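Local structure of SUMO-1 cysteine protease S273R (African swine fever virus pig/Kenya/KEN-50/1950, 6LJ9) at residues Arg256-Asp259 and Glu260-Tyr263. The protein is a cysteine endopeptidase that probably matures the viral pp220 and pp62 polyproteins into core-shell proteins and dampens host innate immune signalling. Residues are numbered along the deposited sequence; the frame is centred on the assembly and turned at random.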
loop_
_atom_site.group_PDB
_atom_site.type_symbol
_atom_site.label_atom_id
_atom_site.label_comp_id
_atom_site.label_asym_id
_atom_site.label_seq_id
_atom_site.Cartn_x
_atom_site.Cartn_y
_atom_site.Cartn_z
ATOM N N ARG B 256 -2.742 26.932 -6.243
ATOM C CA ARG B 256 -1.364 27.107 -6.678
ATOM C C ARG B 256 -0.393 26.570 -5.633
ATOM O O ARG B 256 -0.623 26.682 -4.425
ATOM C CB ARG B 256 -1.070 28.582 -6.956
ATOM C CG ARG B 256 0.337 28.828 -7.477
ATOM C CD ARG B 256 0.620 30.294 -7.757
ATOM N NE ARG B 256 1.974 30.467 -8.278
ATOM C CZ ARG B 256 3.048 30.664 -7.519
ATOM N NH1 ARG B 256 2.927 30.721 -6.201
ATOM N NH2 ARG B 256 4.241 30.802 -8.076
ATOM N N ILE B 257 0.698 25.975 -6.112
ATOM C CA ILE B 257 1.765 25.453 -5.269
ATOM C C ILE B 257 3.021 26.261 -5.566
ATOM O O ILE B 257 3.478 26.310 -6.716
ATOM C CB ILE B 257 1.991 23.952 -5.509
ATOM C CG1 ILE B 257 0.714 23.171 -5.190
ATOM C CG2 ILE B 257 3.144 23.446 -4.666
ATOM C CD1 ILE B 257 0.838 21.682 -5.399
ATOM N N THR B 258 3.575 26.890 -4.534
ATOM C CA THR B 258 4.628 27.880 -4.706
ATOM C C THR B 258 5.992 27.220 -4.896
ATOM O O THR B 258 6.216 26.063 -4.529
ATOM C CB THR B 258 4.677 28.821 -3.502
ATOM O OG1 THR B 258 5.122 28.098 -2.347
ATOM C CG2 THR B 258 3.297 29.397 -3.220
ATOM N N ASP B 259 6.914 27.989 -5.487
ATOM C CA ASP B 259 8.295 27.535 -5.612
ATOM C C ASP B 259 8.969 27.430 -4.250
ATOM O O ASP B 259 9.880 26.613 -4.070
ATOM C CB ASP B 259 9.085 28.480 -6.520
ATOM C CG ASP B 259 8.498 28.580 -7.916
ATOM O OD1 ASP B 259 7.508 29.322 -8.098
ATOM O OD2 ASP B 259 9.030 27.921 -8.835
ATOM N N GLU B 260 8.542 28.250 -3.286
ATOM C CA GLU B 260 9.085 28.156 -1.934
ATOM C C GLU B 260 8.787 26.799 -1.311
ATOM O O GLU B 260 9.663 26.186 -0.692
ATOM C CB GLU B 260 8.521 29.278 -1.067
ATOM C CG GLU B 260 8.966 29.233 0.381
ATOM C CD GLU B 260 8.204 30.214 1.250
ATOM O OE1 GLU B 260 7.148 30.708 0.800
ATOM O OE2 GLU B 260 8.659 30.491 2.380
ATOM N N GLU B 261 7.552 26.319 -1.463
ATOM C CA GLU B 261 7.203 24.998 -0.952
ATOM C C GLU B 261 7.988 23.897 -1.653
ATOM O O GLU B 261 8.323 22.882 -1.032
ATOM C CB GLU B 261 5.701 24.758 -1.109
ATOM C CG GLU B 261 4.941 24.648 0.201
ATOM C CD GLU B 261 3.440 24.636 -0.006
ATOM O OE1 GLU B 261 2.936 25.509 -0.744
ATOM O OE2 GLU B 261 2.766 23.749 0.561
HETATM N N MSE B 262 8.295 24.076 -2.933
HETATM C CA MSE B 262 9.033 23.066 -3.683
HETATM C C MSE B 262 10.521 23.110 -3.370
HETATM O O MSE B 262 11.205 22.089 -3.433
HETATM C CB MSE B 262 8.804 23.242 -5.182
HETATM C CG MSE B 262 7.356 23.074 -5.606
HETATM SE SE MSE B 262 6.681 21.264 -5.334
HETATM C CE MSE B 262 5.941 21.445 -3.535
ATOM N N TYR B 263 11.027 24.301 -3.038
ATOM C CA TYR B 263 12.415 24.399 -2.602
ATOM C C TYR B 263 12.612 23.710 -1.259
ATOM O O TYR B 263 13.650 23.079 -1.024
ATOM C CB TYR B 263 12.846 25.863 -2.524
ATOM C CG TYR B 263 14.298 26.041 -2.138
ATOM C CD1 TYR B 263 15.311 25.857 -3.071
ATOM C CD2 TYR B 263 14.657 26.390 -0.843
ATOM C CE1 TYR B 263 16.639 26.017 -2.724
ATOM C CE2 TYR B 263 15.983 26.553 -0.487
ATOM C CZ TYR B 263 16.970 26.365 -1.432
ATOM O OH TYR B 263 18.292 26.525 -1.085
HETATM O O HOH W 1 4.836 30.261 -0.075
#
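Thr-258 is the N-cap of helix 259-269, its hydroxyl accepting from the backbone amide of Glu-261. The bond from Glu-261 N to Thr-258 OG1 is 3.1 Å long and nearly straight, 163° at the hydrogen. A chi1 of 68° sets OG1 between the residue's own backbone N and carbonyl carbon, facing the first helical turn, where it also lies 3.6 Å from CB of Glu-261. The backbone takes over directly: Met-262 N donates to Thr-258 O at 3.3 Å, and Tyr-263 N to Asp-259 O at 2.8 Å.

The tight side is largely apolar. The selenomethionine Met-262 bends at chi2 (-65°) and again at chi3, which folds its methyl CE back to within 3.6 Å of Ile-257 CG2; its CG meanwhile rests 3.4 Å from Thr-258 O. Both side chains are buried. On the solvent side the link is looser and passes through a water, which lies 3.1 Å from Thr-258 OG1 and appears to donate a rather short bond to OE1 of the extended, exposed Glu-260.

The CB of Asp-259 points away from residues 260-263 but still touches Glu-260 N. Its carboxylate accepts from Ser-228 OG and Arg-227 N, Arg-256 NH2 forms a loose salt bridge with Asp-259 OD1 at 3.6 Å, and its side chain touches Gln-226, a predicted substrate-binding residue; the helix start is thus tied to the loop leading to the inferred nucleophile, Cys-232. Ile-257 and Met-262 pack on Phe-238 of helix 232-244, Met-262 also meeting Tyr-235, while Glu-261 OE2 accepts from the backbone N of Ser-2, the first modelled residue, just before helix 3-6.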